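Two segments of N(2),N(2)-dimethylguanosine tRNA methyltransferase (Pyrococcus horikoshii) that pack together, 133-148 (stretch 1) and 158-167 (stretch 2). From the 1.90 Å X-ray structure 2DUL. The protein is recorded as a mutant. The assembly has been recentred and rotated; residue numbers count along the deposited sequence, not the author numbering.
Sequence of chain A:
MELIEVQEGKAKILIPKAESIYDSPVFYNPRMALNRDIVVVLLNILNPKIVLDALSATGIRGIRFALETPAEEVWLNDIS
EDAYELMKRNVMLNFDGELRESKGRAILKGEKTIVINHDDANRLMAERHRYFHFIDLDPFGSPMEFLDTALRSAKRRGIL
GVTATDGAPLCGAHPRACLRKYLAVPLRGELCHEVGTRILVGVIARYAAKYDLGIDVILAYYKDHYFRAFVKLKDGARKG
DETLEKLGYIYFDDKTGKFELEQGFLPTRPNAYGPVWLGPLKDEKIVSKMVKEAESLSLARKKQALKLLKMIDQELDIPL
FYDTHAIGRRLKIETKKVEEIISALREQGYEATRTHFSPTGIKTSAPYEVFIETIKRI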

# COMPACT_ATOMS: atom_id res chain seq x y z
N HIS A 133 12.38 -5.33 10.97
CA HIS A 133 12.91 -4.78 9.72
C HIS A 133 11.72 -4.51 8.80
O HIS A 133 11.80 -3.69 7.89
N PHE A 134 10.63 -5.22 9.03
CA PHE A 134 9.42 -5.03 8.23
C PHE A 134 8.19 -5.39 9.03
O PHE A 134 8.15 -6.40 9.72
N ILE A 135 7.18 -4.52 8.94
CA ILE A 135 5.91 -4.76 9.62
C ILE A 135 4.83 -4.60 8.57
O ILE A 135 4.84 -3.64 7.81
N ASP A 136 3.92 -5.56 8.50
CA ASP A 136 2.82 -5.50 7.55
C ASP A 136 1.52 -5.34 8.34
O ASP A 136 1.13 -6.22 9.10
N LEU A 137 0.89 -4.18 8.17
CA LEU A 137 -0.36 -3.86 8.85
C LEU A 137 -1.51 -4.05 7.87
O LEU A 137 -1.68 -3.25 6.95
N ASP A 138 -2.29 -5.10 8.09
CA ASP A 138 -3.42 -5.41 7.21
C ASP A 138 -4.65 -5.71 8.06
O ASP A 138 -5.03 -6.86 8.23
N PRO A 139 -5.30 -4.66 8.60
CA PRO A 139 -6.49 -4.80 9.44
C PRO A 139 -7.81 -4.80 8.67
O PRO A 139 -7.83 -4.64 7.45
N PHE A 140 -8.90 -4.98 9.41
CA PHE A 140 -10.24 -4.95 8.83
C PHE A 140 -10.62 -3.47 8.75
O PHE A 140 -11.12 -2.91 9.72
N GLY A 141 -10.35 -2.84 7.62
CA GLY A 141 -10.69 -1.44 7.48
C GLY A 141 -9.52 -0.48 7.58
O GLY A 141 -8.63 -0.48 6.73
N SER A 142 -9.53 0.35 8.63
CA SER A 142 -8.48 1.35 8.85
C SER A 142 -7.30 0.86 9.68
O SER A 142 -7.46 0.12 10.64
N PRO A 143 -6.08 1.28 9.32
CA PRO A 143 -4.87 0.88 10.05
C PRO A 143 -4.45 1.97 11.03
O PRO A 143 -3.44 1.84 11.73
N MET A 144 -5.22 3.05 11.08
CA MET A 144 -4.89 4.19 11.92
C MET A 144 -4.76 3.95 13.43
O MET A 144 -3.98 4.63 14.09
N GLU A 145 -5.51 3.00 13.98
CA GLU A 145 -5.38 2.75 15.41
C GLU A 145 -4.06 2.02 15.73
O GLU A 145 -3.69 1.90 16.90
N PHE A 146 -3.36 1.56 14.70
CA PHE A 146 -2.10 0.82 14.88
C PHE A 146 -0.86 1.51 14.30
O PHE A 146 0.27 1.09 14.57
N LEU A 147 -1.07 2.55 13.50
CA LEU A 147 0.03 3.24 12.84
C LEU A 147 1.12 3.85 13.72
O LEU A 147 2.31 3.65 13.45
N ASP A 148 0.73 4.58 14.75
CA ASP A 148 1.74 5.22 15.60
C ASP A 148 2.65 4.21 16.28
O ASP A 148 3.87 4.41 16.35
N GLY A 158 13.57 0.84 9.04
CA GLY A 158 12.73 -0.29 8.69
C GLY A 158 11.77 -0.02 7.54
O GLY A 158 11.73 1.07 6.97
N ILE A 159 10.99 -1.04 7.21
CA ILE A 159 10.02 -0.95 6.14
C ILE A 159 8.64 -1.15 6.72
O ILE A 159 8.43 -2.03 7.56
N LEU A 160 7.69 -0.34 6.28
CA LEU A 160 6.34 -0.47 6.77
C LEU A 160 5.38 -0.72 5.61
O LEU A 160 5.39 -0.01 4.62
N GLY A 161 4.57 -1.76 5.75
CA GLY A 161 3.59 -2.08 4.74
C GLY A 161 2.24 -1.79 5.37
O GLY A 161 1.92 -2.34 6.42
N VAL A 162 1.46 -0.92 4.75
CA VAL A 162 0.16 -0.56 5.31
C VAL A 162 -0.95 -0.72 4.29
O VAL A 162 -0.80 -0.35 3.12
N THR A 163 -2.07 -1.27 4.73
CA THR A 163 -3.23 -1.45 3.87
C THR A 163 -4.44 -0.80 4.51
O THR A 163 -4.64 -0.89 5.72
N ALA A 164 -5.24 -0.12 3.70
CA ALA A 164 -6.46 0.50 4.17
C ALA A 164 -7.55 -0.14 3.31
O ALA A 164 -7.50 -0.04 2.08
N THR A 165 -8.50 -0.81 3.95
CA THR A 165 -9.58 -1.48 3.23
C THR A 165 -10.79 -0.59 3.01
O THR A 165 -11.36 -0.56 1.92
N ASP A 166 -11.20 0.13 4.04
CA ASP A 166 -12.36 1.01 3.92
C ASP A 166 -12.02 2.25 3.10
O ASP A 166 -11.48 3.23 3.61
N GLY A 167 -12.34 2.19 1.81
CA GLY A 167 -12.07 3.31 0.92
C GLY A 167 -13.16 4.37 0.91
O GLY A 167 -13.08 5.32 0.13

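The most unusual feature of this contact is a strand position left empty for a neighbour's ring. G161 sits in the middle of strand 158-164, and F134, with chi1 at t (172°), brings a corner of its ring to that place: F134 CE1 lies 3.6 Å from G161 N. A CB built on G161 in ideal geometry would come to 3.1 Å from F134 CE1, too tight for two carbons, and 3.5 Å from D136 OD2. The glycine thus leaves space for an aromatic ring that begins at F134, beside I159, and reaches along the sheet.

The frame is a parallel pair of strands joined by a regular ladder. I159 N donates to H133 O (2.9 Å), I135 N to I159 O (3.1 Å), G161 N to I135 O (2.8 Å), L137 N to G161 O (2.7 Å) and T163 N to L137 O (3.0 Å). Along each strand the side chains alternate between two faces. F134, I159 and D136 share the face of the empty glycine position; F134 CD1 touches I159 CG2 at 3.6 Å, with I159 in chi1 m, chi2 t. D136 (t) places its carboxylate on this buried face, and both its oxygens are hydrogen-bonded elsewhere in the structure.

The other face is aliphatic: I135 (m, t), L137 (m, t), L160 (t, p) and V162 (t). I135 CB meets L160 CD1 at 3.8 Å. The chain beyond strand 134-137 returns to cover this face. L147, from the helix, has a CA-to-CB bond that points sideways, yet its t, p rotamer brings L147 CD1 to 3.9 Å from L160 CD2. The CA-to-CB bond of P143 points toward the other stretch, and P143 CG packs 3.5 Å from V162 CG1, while P143 CD lies 4.1 Å from A164 CB. S142 (t) secures the turn into that helix by accepting from M144 N, 3.2 Å from S142 OG.

Past the ladder, polar groups take over. D138 (t) has a sideways CA-to-CB bond, but its end approaches T163 (m), with D138 OD1 3.2 Å from T163 CB and 3.3 Å from T163 OG1. T163 O is buried here without a partner, a polar cost the loop does not repay. G141 restores the pairing: T165 N donates to G141 O at 2.8 Å. Its phi/psi of 104/-115 would jam a CB against the preceding carbonyl, so this second glycine answers to its own backbone, whereas G161 answers to a neighbouring ring.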

# COMPACT_ATOMS: atom_id res chain seq x y z
CB HIS A 133 13.86 -5.79 9.06
CG HIS A 133 15.12 -6.03 9.84
ND1 HIS A 133 16.07 -5.04 10.03
CD2 HIS A 133 15.57 -7.12 10.49
CE1 HIS A 133 17.06 -5.53 10.76
NE2 HIS A 133 16.78 -6.78 11.06
CB PHE A 134 9.46 -5.90 6.96
CG PHE A 134 8.16 -5.90 6.18
CD1 PHE A 134 7.66 -4.73 5.61
CD2 PHE A 134 7.42 -7.07 6.04
CE1 PHE A 134 6.44 -4.73 4.91
CE2 PHE A 134 6.20 -7.08 5.34
CZ PHE A 134 5.71 -5.90 4.78
CB ILE A 135 5.65 -3.72 10.76
CG1 ILE A 135 6.64 -3.94 11.91
CG2 ILE A 135 4.21 -3.87 11.27
CD1 ILE A 135 6.46 -2.95 13.07
CB ASP A 136 2.78 -6.77 6.69
CG ASP A 136 1.94 -6.59 5.43
OD1 ASP A 136 2.06 -7.43 4.51
OD2 ASP A 136 1.16 -5.61 5.35
CB LEU A 137 -0.37 -2.40 9.31
CG LEU A 137 0.58 -1.96 10.42
CD1 LEU A 137 0.29 -0.49 10.76
CD2 LEU A 137 0.37 -2.84 11.65
CB ASP A 138 -3.08 -6.63 6.36
CG ASP A 138 -4.09 -6.88 5.26
OD1 ASP A 138 -4.23 -6.02 4.37
OD2 ASP A 138 -4.76 -7.95 5.29
CB PRO A 139 -6.38 -3.60 10.36
CG PRO A 139 -5.91 -2.54 9.41
CD PRO A 139 -4.82 -3.26 8.62
CB PHE A 140 -11.26 -5.66 9.73
CG PHE A 140 -11.01 -7.13 9.90
CD1 PHE A 140 -10.93 -7.97 8.80
CD2 PHE A 140 -10.88 -7.68 11.17
CE1 PHE A 140 -10.73 -9.34 8.96
CE2 PHE A 140 -10.68 -9.05 11.35
CZ PHE A 140 -10.60 -9.88 10.24
CB SER A 142 -9.10 2.58 9.52
OG SER A 142 -8.12 3.57 9.80
CB PRO A 143 -3.85 0.73 8.94
CG PRO A 143 -4.19 1.92 8.06
CD PRO A 143 -5.72 1.90 8.02
CB MET A 144 -5.85 5.35 11.63
CG MET A 144 -5.75 5.87 10.20
SD MET A 144 -4.02 6.26 9.76
CE MET A 144 -3.61 7.57 10.98
CB GLU A 145 -6.57 1.93 15.92
CG GLU A 145 -6.61 0.50 15.42
CD GLU A 145 -7.90 -0.22 15.78
OE1 GLU A 145 -8.23 -0.26 16.98
OE2 GLU A 145 -8.57 -0.74 14.86
CB PHE A 146 -2.20 -0.57 14.23
CG PHE A 146 -3.37 -1.39 14.70
CD1 PHE A 146 -3.38 -1.93 15.99
CD2 PHE A 146 -4.46 -1.62 13.87
CE1 PHE A 146 -4.46 -2.70 16.43
CE2 PHE A 146 -5.55 -2.39 14.30
CZ PHE A 146 -5.55 -2.92 15.59
CB LEU A 147 -0.51 4.33 11.91
CG LEU A 147 0.58 5.13 11.18
CD1 LEU A 147 1.35 4.22 10.23
CD2 LEU A 147 -0.06 6.29 10.41
CB ASP A 148 1.08 6.13 16.64
CG ASP A 148 2.10 7.02 17.33
OD1 ASP A 148 2.75 7.83 16.63
OD2 ASP A 148 2.25 6.92 18.56
CB ILE A 159 10.25 -2.04 5.08
CG1 ILE A 159 11.67 -1.92 4.53
CG2 ILE A 159 9.21 -1.93 3.98
CD1 ILE A 159 12.14 -3.15 3.79
CB LEU A 160 5.92 0.81 7.52
CG LEU A 160 4.61 0.79 8.31
CD1 LEU A 160 4.66 -0.32 9.36
CD2 LEU A 160 4.41 2.15 8.98
CB VAL A 162 0.15 0.91 5.80
CG1 VAL A 162 -1.12 1.18 6.58
CG2 VAL A 162 1.39 1.18 6.65
CB THR A 163 -3.55 -2.94 3.64
OG1 THR A 163 -2.44 -3.59 3.01
CG2 THR A 163 -4.77 -3.07 2.73
CB ALA A 164 -6.43 2.01 3.95
CB THR A 165 -10.04 -2.74 3.98
OG1 THR A 165 -8.93 -3.64 4.14
CG2 THR A 165 -11.13 -3.45 3.19
CB ASP A 166 -12.88 1.41 5.30
CG ASP A 166 -14.17 2.19 5.23
OD1 ASP A 166 -14.88 2.07 4.21
OD2 ASP A 166 -14.49 2.91 6.20